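Local atomic coordinates of translation initiation factor eIF2 assembly protein (PDB entry 4ZGP), a protein that acts as an ATP-dependent chaperone of the ATP-grasp fold, binding the gamma subunit of eIF2 so that it can assemble with the alpha and beta subunits. Residues I23-H31 with A158-D166; H31-F41 with K233-P241. All coordinates share one frame; numbering follows the deposited sequence.

How the contacts relate
Two consecutive short helices near the N-terminus are each pinned by a loop that comes much later in the chain, and H31 belongs to both contacts. Contact 1 joins helix 26-31 to the loop after helix 149-157, its centre about 17 Å from the centre of the chain; contact 2 joins helix 34-40 and the turn before it to the loop after helix 221-233, about 12 Å from that centre. Both are partly buried, but they differ in chemistry. In contact 1 a carboxylate holds an amide at the helix start and a backbone carbonyl holds one in the loop, beside an apolar patch. In contact 2 aromatic rings dominate, with one histidine-carboxylate bond beside them.

Contact 1 (I23-H31 with A158-D166); sequences ILTKNQVLH and AFDDCKDFD
V29 reaches the loop 158-166 with both prongs of its fork. Its CG1, lying anti to the backbone N (chi1 170°), leans obliquely on F159, 3.6 Å from CE1 of that ring, while V29 CG2 turns to the sulfur of C162 at the same separation, 3.6 Å from SG. L30 comes to the same ring differently: its CD2 lies at the edge, near the ring plane, 3.9 Å from F159 CZ, the two side chains crossing at about a right angle. F159 also meets F176 edge-to-face, and the K26 chain crosses F165 obliquely, K26 CD lying 3.7 Å from F165 CD1.

At the start of helix 26-31 the packing gives way to capping. T25 is the N-cap, and with Q28 it forms a capping box: T25 OG1 accepts from Q28 N, and Q28 OE1 accepts from T25 N. D164 adds a bond to the same turn from across the contact. The syn lone pair of its OD1 receives the K26 amide in a short, nearly straight bond (K26 N to D164 OD1 2.8 Å, 168° at the hydrogen), and D164 OD2 takes a proton from a water that in turn accepts from N27 N. One carboxylate therefore serves one amide of the first turn directly and a second through water, a setting in which the positive end of the helix would probably favour its charged form.

Before the cap, L24 O accepts a hydrogen bond from K163 N (3.1 Å) and is approached by the CA-H of C162 as well. The L24 side chain sets CD2 against CB of D161, and the D161 carboxylate (OD2) forms a salt bridge with NE of R265. V29 O accepts a hydrogen bond from the indole NE1 of W118, an ATP-binding residue that A158 also touches.

Contact 2 (H31-F41 with K233-P241); sequences HCQFSSWYSLF and KKLDTFPDP
H31 and D240 form a histidine-carboxylate hydrogen bond that anchors the junction of the two N-terminal helices of this ATP-grasp protein to the loop between helix 221-233 and strand 243-250. The imidazole can be followed outward from its root. CB lies 4.0 Å from CZ of F238. With CG anti to the carbonyl carbon (chi1 -66°), the ring swings under P239, whose CG lies over one face in a CH-pi contact, 3.6 Å from the centroid of the H31 ring. ND1 then donates to D240 OD2 over 2.8 Å. The acceptor lies almost in the imidazole plane, but the carboxylate is twisted 33° against the ring and is met on its syn side, somewhat out of its own plane. Next round the ring, CE1 approaches the other oxygen, D240 OD1, while NE2 and CD2 complete the face beneath P239 CG. With an alanine in place of H31, P239 CG would lose the ring face it rests on, and D240 would probably be left without this donor and freer to turn.

The backbone of H31 takes part too, since H31 O lies at the edge of the F238 ring, 3.4 Å from CE1 of F238. C32 SG approaches the same ring edge-on at CZ as a sulfur-aromatic contact. K201 NZ hydrogen-bonds to the carbonyl oxygens of F238 and D240.

At the far end F41 is sandwiched. L235 CD2 stands over the centre of its ring, 3.7 Å from the F41 centroid, while CB of the preceding L40 covers the opposite face. The ring also touches L256 and I259 of strand 253-261, which carries the ATP-binding residues D258 and N260. L40 and T237 slide past each other in opposite directions, and one water joins them, donating to L40 O and sitting 2.7 Å from T237 OG1.

Contact 1 (I23-H31 with A158-D166)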
loop_
_atom_site.group_PDB
_atom_site.type_symbol
_atom_site.label_atom_id
_atom_site.label_comp_id
_atom_site.label_asym_id
_atom_site.label_seq_id
_atom_site.Cartn_x
_atom_site.Cartn_y
_atom_site.Cartn_z
ATOM N N ILE A 23 -2.039 11.184 16.968
ATOM C CA ILE A 23 -0.971 10.289 17.405
ATOM C C ILE A 23 -1.067 8.917 16.723
ATOM O O ILE A 23 -2.141 8.495 16.278
ATOM C CB ILE A 23 -0.971 10.104 18.945
ATOM C CG1 ILE A 23 -2.113 9.193 19.391
ATOM C CG2 ILE A 23 -1.046 11.452 19.651
ATOM C CD1 ILE A 23 -1.635 7.914 20.050
ATOM N N LEU A 24 0.074 8.242 16.650
ATOM C CA LEU A 24 0.193 6.931 16.026
ATOM C C LEU A 24 0.644 5.892 17.035
ATOM O O LEU A 24 1.653 6.088 17.708
ATOM C CB LEU A 24 1.195 6.992 14.881
ATOM C CG LEU A 24 1.366 5.724 14.042
ATOM C CD1 LEU A 24 0.100 5.430 13.270
ATOM C CD2 LEU A 24 2.548 5.882 13.102
ATOM N N THR A 25 -0.082 4.786 17.147
ATOM C CA THR A 25 0.351 3.725 18.049
ATOM C C THR A 25 1.022 2.590 17.277
ATOM O O THR A 25 0.788 2.412 16.079
ATOM C CB THR A 25 -0.808 3.141 18.858
ATOM O OG1 THR A 25 -1.679 2.426 17.978
ATOM C CG2 THR A 25 -1.592 4.244 19.578
ATOM N N LYS A 26 1.855 1.833 17.979
ATOM C CA LYS A 26 2.443 0.606 17.459
ATOM C C LYS A 26 1.394 -0.336 16.863
ATOM O O LYS A 26 1.601 -0.898 15.787
ATOM C CB LYS A 26 3.212 -0.113 18.570
ATOM C CG LYS A 26 3.682 -1.500 18.203
ATOM C CD LYS A 26 4.289 -2.224 19.412
ATOM C CE LYS A 26 3.262 -2.488 20.506
ATOM N NZ LYS A 26 2.807 -3.912 20.536
ATOM N N ASN A 27 0.272 -0.510 17.551
ATOM C CA ASN A 27 -0.771 -1.400 17.048
ATOM C C ASN A 27 -1.351 -0.899 15.723
ATOM O O ASN A 27 -1.704 -1.686 14.848
ATOM C CB ASN A 27 -1.897 -1.578 18.083
ATOM C CG ASN A 27 -1.566 -2.652 19.128
ATOM O OD1 ASN A 27 -0.588 -3.384 18.982
ATOM N ND2 ASN A 27 -2.381 -2.753 20.163
ATOM N N GLN A 28 -1.462 0.412 15.573
ATOM C CA GLN A 28 -2.008 0.941 14.321
ATOM C C GLN A 28 -1.117 0.603 13.143
ATOM O O GLN A 28 -1.614 0.325 12.043
ATOM C CB GLN A 28 -2.184 2.445 14.395
ATOM C CG GLN A 28 -3.437 2.893 15.110
ATOM C CD GLN A 28 -3.429 4.398 15.242
ATOM O OE1 GLN A 28 -2.700 4.945 16.070
ATOM N NE2 GLN A 28 -4.180 5.082 14.376
ATOM N N VAL A 29 0.196 0.643 13.372
ATOM C CA VAL A 29 1.171 0.282 12.338
ATOM C C VAL A 29 1.133 -1.230 12.051
ATOM O O VAL A 29 1.119 -1.661 10.884
ATOM C CB VAL A 29 2.607 0.735 12.749
ATOM C CG1 VAL A 29 3.652 0.153 11.822
ATOM C CG2 VAL A 29 2.689 2.257 12.750
ATOM N N LEU A 30 1.082 -2.026 13.106
ATOM C CA LEU A 30 0.990 -3.480 12.964
ATOM C C LEU A 30 -0.266 -3.924 12.211
ATOM O O LEU A 30 -0.220 -4.893 11.447
ATOM C CB LEU A 30 1.015 -4.172 14.342
ATOM C CG LEU A 30 2.347 -4.228 15.096
ATOM C CD1 LEU A 30 2.127 -4.811 16.490
ATOM C CD2 LEU A 30 3.372 -5.049 14.319
ATOM N N HIS A 31 -1.393 -3.243 12.444
ATOM C CA HIS A 31 -2.646 -3.624 11.802
ATOM C C HIS A 31 -2.636 -3.383 10.291
ATOM O O HIS A 31 -3.446 -3.968 9.563
ATOM C CB HIS A 31 -3.826 -2.859 12.426
ATOM C CG HIS A 31 -4.075 -3.231 13.854
ATOM N ND1 HIS A 31 -4.771 -2.421 14.727
ATOM C CD2 HIS A 31 -3.683 -4.309 14.572
ATOM C CE1 HIS A 31 -4.825 -3.002 15.914
ATOM N NE2 HIS A 31 -4.169 -4.148 15.847
ATOM N N ALA A 158 10.096 1.822 10.657
ATOM C CA ALA A 158 8.657 1.584 10.579
ATOM C C ALA A 158 7.893 2.028 11.823
ATOM O O ALA A 158 6.738 2.434 11.726
ATOM C CB ALA A 158 8.384 0.117 10.315
ATOM N N PHE A 159 8.522 1.937 12.989
ATOM C CA PHE A 159 7.817 2.227 14.237
ATOM C C PHE A 159 8.274 3.504 14.936
ATOM O O PHE A 159 7.909 3.740 16.085
ATOM C CB PHE A 159 7.963 1.048 15.202
ATOM C CG PHE A 159 7.371 -0.221 14.686
ATOM C CD1 PHE A 159 6.018 -0.483 14.847
ATOM C CD2 PHE A 159 8.152 -1.135 14.008
ATOM C CE1 PHE A 159 5.459 -1.641 14.364
ATOM C CE2 PHE A 159 7.597 -2.291 13.501
ATOM C CZ PHE A 159 6.246 -2.549 13.685
ATOM N N ASP A 160 9.051 4.330 14.247
ATOM C CA ASP A 160 9.677 5.490 14.887
ATOM C C ASP A 160 8.682 6.581 15.291
ATOM O O ASP A 160 8.961 7.380 16.189
ATOM C CB ASP A 160 10.746 6.086 13.969
ATOM C CG ASP A 160 11.956 5.171 13.802
ATOM O OD1 ASP A 160 12.005 4.098 14.452
ATOM O OD2 ASP A 160 12.862 5.527 13.018
ATOM N N ASP A 161 7.523 6.621 14.641
ATOM C CA ASP A 161 6.534 7.635 14.979
ATOM C C ASP A 161 5.519 7.166 16.023
ATOM O O ASP A 161 4.643 7.929 16.419
ATOM C CB ASP A 161 5.807 8.095 13.721
ATOM C CG ASP A 161 6.681 8.958 12.831
ATOM O OD1 ASP A 161 7.529 9.705 13.369
ATOM O OD2 ASP A 161 6.520 8.885 11.597
ATOM N N CYS A 162 5.635 5.919 16.469
ATOM C CA CYS A 162 4.707 5.393 17.456
ATOM C C CYS A 162 5.052 5.915 18.839
ATOM O O CYS A 162 6.148 5.679 19.350
ATOM C CB CYS A 162 4.721 3.870 17.440
ATOM S SG CYS A 162 4.390 3.227 15.802
ATOM N N LYS A 163 4.108 6.624 19.445
ATOM C CA LYS A 163 4.373 7.246 20.726
ATOM C C LYS A 163 4.539 6.192 21.816
ATOM O O LYS A 163 5.253 6.413 22.795
ATOM C CB LYS A 163 3.257 8.226 21.095
ATOM C CG LYS A 163 3.626 9.128 22.264
ATOM C CD LYS A 163 2.498 10.064 22.654
ATOM C CE LYS A 163 2.883 10.879 23.882
ATOM N NZ LYS A 163 1.808 11.823 24.282
ATOM N N ASP A 164 3.902 5.038 21.637
ATOM C CA ASP A 164 3.935 4.007 22.662
ATOM C C ASP A 164 5.032 2.972 22.430
ATOM O O ASP A 164 4.993 1.881 22.996
ATOM C CB ASP A 164 2.571 3.318 22.766
ATOM C CG ASP A 164 2.135 2.632 21.465
ATOM O OD1 ASP A 164 2.787 2.802 20.410
ATOM O OD2 ASP A 164 1.109 1.925 21.516
ATOM N N PHE A 165 6.022 3.323 21.617
ATOM C CA PHE A 165 7.102 2.397 21.307
ATOM C C PHE A 165 8.422 3.132 21.039
ATOM O O PHE A 165 8.548 3.880 20.068
ATOM C CB PHE A 165 6.707 1.532 20.108
ATOM C CG PHE A 165 7.577 0.329 19.919
ATOM C CD1 PHE A 165 7.409 -0.794 20.718
ATOM C CD2 PHE A 165 8.564 0.318 18.944
ATOM C CE1 PHE A 165 8.210 -1.908 20.551
ATOM C CE2 PHE A 165 9.371 -0.793 18.771
ATOM C CZ PHE A 165 9.192 -1.908 19.576
ATOM N N ASP A 166 9.403 2.904 21.911
ATOM C CA ASP A 166 10.681 3.619 21.868
ATOM C C ASP A 166 11.789 2.834 21.165
ATOM O O ASP A 166 11.826 1.600 21.214
ATOM C CB ASP A 166 11.122 3.978 23.286
ATOM C CG ASP A 166 10.542 3.040 24.327
ATOM O OD1 ASP A 166 9.355 3.211 24.684
ATOM O OD2 ASP A 166 11.268 2.131 24.787
HETATM O O HOH W 1 2.526 9.539 17.533
HETATM O O HOH W 2 -0.123 -0.076 20.430
#

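Contact 2 (H31-F41 with K233-P241)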
loop_
_atom_site.group_PDB
_atom_site.type_symbol
_atom_site.label_atom_id
_atom_site.label_comp_id
_atom_site.label_asym_id
_atom_site.label_seq_id
_atom_site.Cartn_x
_atom_site.Cartn_y
_atom_site.Cartn_z
ATOM N N HIS A 31 -1.393 -3.243 12.444
ATOM C CA HIS A 31 -2.646 -3.624 11.802
ATOM C C HIS A 31 -2.636 -3.383 10.291
ATOM O O HIS A 31 -3.446 -3.968 9.563
ATOM C CB HIS A 31 -3.826 -2.859 12.426
ATOM C CG HIS A 31 -4.075 -3.231 13.854
ATOM N ND1 HIS A 31 -4.771 -2.421 14.727
ATOM C CD2 HIS A 31 -3.683 -4.309 14.572
ATOM C CE1 HIS A 31 -4.825 -3.002 15.914
ATOM N NE2 HIS A 31 -4.169 -4.148 15.847
ATOM N N CYS A 32 -1.739 -2.512 9.839
ATOM C CA CYS A 32 -1.662 -2.151 8.426
ATOM C C CYS A 32 -0.654 -2.981 7.645
ATOM O O CYS A 32 -0.488 -2.753 6.440
ATOM C CB CYS A 32 -1.312 -0.660 8.271
ATOM S SG CYS A 32 -2.761 0.356 8.632
ATOM N N GLN A 33 0.029 -3.911 8.306
ATOM C CA GLN A 33 0.913 -4.810 7.558
ATOM C C GLN A 33 0.109 -5.579 6.532
ATOM O O GLN A 33 -1.020 -5.992 6.809
ATOM C CB GLN A 33 1.609 -5.814 8.479
ATOM C CG GLN A 33 2.509 -5.274 9.565
ATOM C CD GLN A 33 2.917 -6.404 10.518
ATOM O OE1 GLN A 33 3.967 -7.004 10.357
ATOM N NE2 GLN A 33 2.054 -6.712 11.480
ATOM N N PHE A 34 0.690 -5.812 5.353
ATOM C CA PHE A 34 -0.023 -6.526 4.296
ATOM C C PHE A 34 -0.591 -7.868 4.781
ATOM O O PHE A 34 -1.751 -8.186 4.544
ATOM C CB PHE A 34 0.909 -6.774 3.092
ATOM C CG PHE A 34 0.191 -7.241 1.877
ATOM C CD1 PHE A 34 -0.303 -6.324 0.955
ATOM C CD2 PHE A 34 0.016 -8.595 1.642
ATOM C CE1 PHE A 34 -0.976 -6.751 -0.171
ATOM C CE2 PHE A 34 -0.666 -9.028 0.519
ATOM C CZ PHE A 34 -1.160 -8.118 -0.384
ATOM N N SER A 35 0.235 -8.645 5.464
ATOM C CA SER A 35 -0.226 -9.942 5.947
ATOM C C SER A 35 -1.419 -9.800 6.901
ATOM O O SER A 35 -2.266 -10.674 6.961
ATOM C CB SER A 35 0.900 -10.699 6.647
ATOM O OG SER A 35 1.464 -9.950 7.704
ATOM N N SER A 36 -1.496 -8.692 7.630
ATOM C CA SER A 36 -2.591 -8.541 8.578
ATOM C C SER A 36 -3.919 -8.268 7.880
ATOM O O SER A 36 -4.954 -8.727 8.329
ATOM C CB SER A 36 -2.289 -7.428 9.595
ATOM O OG SER A 36 -1.146 -7.752 10.370
ATOM N N TRP A 37 -3.928 -7.526 6.786
ATOM C CA TRP A 37 -5.231 -7.224 6.217
ATOM C C TRP A 37 -5.549 -8.048 4.984
ATOM O O TRP A 37 -6.723 -8.203 4.624
ATOM C CB TRP A 37 -5.360 -5.719 5.931
ATOM C CG TRP A 37 -4.375 -5.117 4.966
ATOM C CD1 TRP A 37 -3.238 -4.429 5.277
ATOM C CD2 TRP A 37 -4.458 -5.126 3.539
ATOM N NE1 TRP A 37 -2.604 -4.022 4.139
ATOM C CE2 TRP A 37 -3.326 -4.432 3.052
ATOM C CE3 TRP A 37 -5.361 -5.673 2.623
ATOM C CZ2 TRP A 37 -3.071 -4.271 1.692
ATOM C CZ3 TRP A 37 -5.110 -5.499 1.264
ATOM C CH2 TRP A 37 -3.971 -4.808 0.817
ATOM N N TYR A 38 -4.525 -8.607 4.349
ATOM C CA TYR A 38 -4.761 -9.415 3.145
ATOM C C TYR A 38 -5.631 -10.609 3.516
ATOM O O TYR A 38 -6.549 -10.964 2.791
ATOM C CB TYR A 38 -3.452 -9.894 2.505
ATOM C CG TYR A 38 -3.693 -10.738 1.271
ATOM C CD1 TYR A 38 -4.112 -10.153 0.084
ATOM C CD2 TYR A 38 -3.531 -12.120 1.300
ATOM C CE1 TYR A 38 -4.347 -10.926 -1.049
ATOM C CE2 TYR A 38 -3.773 -12.894 0.172
ATOM C CZ TYR A 38 -4.185 -12.287 -0.998
ATOM O OH TYR A 38 -4.427 -13.031 -2.140
ATOM N N SER A 39 -5.314 -11.188 4.673
ATOM C CA SER A 39 -6.075 -12.250 5.321
ATOM C C SER A 39 -7.545 -11.889 5.499
ATOM O O SER A 39 -8.430 -12.638 5.096
ATOM C CB SER A 39 -5.452 -12.543 6.686
ATOM O OG SER A 39 -5.033 -11.310 7.271
ATOM N N LEU A 40 -7.792 -10.725 6.093
ATOM C CA LEU A 40 -9.152 -10.206 6.234
ATOM C C LEU A 40 -9.924 -10.047 4.939
ATOM O O LEU A 40 -11.115 -10.335 4.890
ATOM C CB LEU A 40 -9.123 -8.832 6.914
ATOM C CG LEU A 40 -8.596 -8.769 8.335
ATOM C CD1 LEU A 40 -8.661 -7.318 8.855
ATOM C CD2 LEU A 40 -9.422 -9.724 9.228
ATOM N N PHE A 41 -9.249 -9.533 3.915
ATOM C CA PHE A 41 -9.921 -8.979 2.758
ATOM C C PHE A 41 -9.518 -9.658 1.447
ATOM O O PHE A 41 -9.566 -9.040 0.390
ATOM C CB PHE A 41 -9.629 -7.460 2.703
ATOM C CG PHE A 41 -10.070 -6.746 3.954
ATOM C CD1 PHE A 41 -11.314 -7.003 4.469
ATOM C CD2 PHE A 41 -9.224 -5.889 4.623
ATOM C CE1 PHE A 41 -11.755 -6.386 5.647
ATOM C CE2 PHE A 41 -9.650 -5.252 5.787
ATOM C CZ PHE A 41 -10.916 -5.511 6.294
ATOM N N LYS A 233 -18.099 -0.732 3.800
ATOM C CA LYS A 233 -18.969 -1.581 4.617
ATOM C C LYS A 233 -18.390 -2.977 4.757
ATOM O O LYS A 233 -18.617 -3.665 5.762
ATOM C CB LYS A 233 -20.372 -1.680 4.023
ATOM C CG LYS A 233 -21.166 -0.397 4.097
ATOM C CD LYS A 233 -22.491 -0.565 3.356
ATOM C CE LYS A 233 -23.346 0.697 3.446
ATOM N NZ LYS A 233 -22.718 1.867 2.758
ATOM N N LYS A 234 -17.636 -3.394 3.751
ATOM C CA LYS A 234 -17.020 -4.724 3.785
ATOM C C LYS A 234 -15.681 -4.753 4.534
ATOM O O LYS A 234 -15.067 -5.817 4.672
ATOM C CB LYS A 234 -16.819 -5.242 2.359
ATOM C CG LYS A 234 -18.131 -5.565 1.651
ATOM C CD LYS A 234 -17.876 -5.929 0.205
ATOM C CE LYS A 234 -19.151 -5.909 -0.598
ATOM N NZ LYS A 234 -18.829 -5.857 -2.048
ATOM N N LEU A 235 -15.234 -3.597 5.020
ATOM C CA LEU A 235 -13.964 -3.504 5.764
ATOM C C LEU A 235 -14.238 -3.485 7.273
ATOM O O LEU A 235 -13.402 -3.049 8.082
ATOM C CB LEU A 235 -13.173 -2.256 5.342
ATOM C CG LEU A 235 -12.832 -2.148 3.839
ATOM C CD1 LEU A 235 -12.002 -0.910 3.528
ATOM C CD2 LEU A 235 -12.097 -3.388 3.290
ATOM N N ASP A 236 -15.416 -3.974 7.630
ATOM C CA ASP A 236 -15.893 -3.961 9.017
ATOM C C ASP A 236 -14.974 -4.697 9.988
ATOM O O ASP A 236 -15.006 -4.434 11.189
ATOM C CB ASP A 236 -17.301 -4.567 9.094
ATOM C CG ASP A 236 -17.371 -5.972 8.519
ATOM O OD1 ASP A 236 -17.324 -6.112 7.273
ATOM O OD2 ASP A 236 -17.498 -6.945 9.309
ATOM N N THR A 237 -14.148 -5.609 9.484
ATOM C CA THR A 237 -13.261 -6.378 10.366
ATOM C C THR A 237 -11.941 -5.661 10.628
ATOM O O THR A 237 -11.133 -6.126 11.432
ATOM C CB THR A 237 -12.948 -7.767 9.775
ATOM O OG1 THR A 237 -12.611 -7.603 8.393
ATOM C CG2 THR A 237 -14.166 -8.657 9.874
ATOM N N PHE A 238 -11.694 -4.540 9.943
ATOM C CA PHE A 238 -10.463 -3.826 10.207
ATOM C C PHE A 238 -10.573 -3.254 11.633
ATOM O O PHE A 238 -11.605 -2.698 11.989
ATOM C CB PHE A 238 -10.190 -2.712 9.173
ATOM C CG PHE A 238 -8.807 -2.178 9.281
ATOM C CD1 PHE A 238 -7.735 -2.950 8.850
ATOM C CD2 PHE A 238 -8.555 -0.966 9.906
ATOM C CE1 PHE A 238 -6.433 -2.492 8.993
ATOM C CE2 PHE A 238 -7.260 -0.504 10.048
ATOM C CZ PHE A 238 -6.197 -1.267 9.587
ATOM N N PRO A 239 -9.515 -3.416 12.450
ATOM C CA PRO A 239 -9.699 -3.244 13.898
ATOM C C PRO A 239 -9.637 -1.807 14.409
ATOM O O PRO A 239 -10.023 -1.593 15.562
ATOM C CB PRO A 239 -8.551 -4.070 14.501
ATOM C CG PRO A 239 -7.534 -4.163 13.451
ATOM C CD PRO A 239 -8.295 -4.183 12.139
ATOM N N ASP A 240 -9.181 -0.857 13.596
ATOM C CA ASP A 240 -9.073 0.541 14.048
ATOM C C ASP A 240 -10.183 1.423 13.458
ATOM O O ASP A 240 -10.655 1.165 12.368
ATOM C CB ASP A 240 -7.703 1.100 13.681
ATOM C CG ASP A 240 -6.571 0.300 14.297
ATOM O OD1 ASP A 240 -6.696 -0.070 15.481
ATOM O OD2 ASP A 240 -5.560 0.055 13.605
ATOM N N PRO A 241 -10.612 2.469 14.201
ATOM C CA PRO A 241 -11.686 3.344 13.727
ATOM C C PRO A 241 -11.249 4.322 12.637
ATOM O O PRO A 241 -12.095 4.750 11.837
ATOM C CB PRO A 241 -12.085 4.108 14.997
ATOM C CG PRO A 241 -10.814 4.211 15.776
ATOM C CD PRO A 241 -10.118 2.869 15.535
HETATM O O HOH W 3 -12.839 -9.879 7.021
#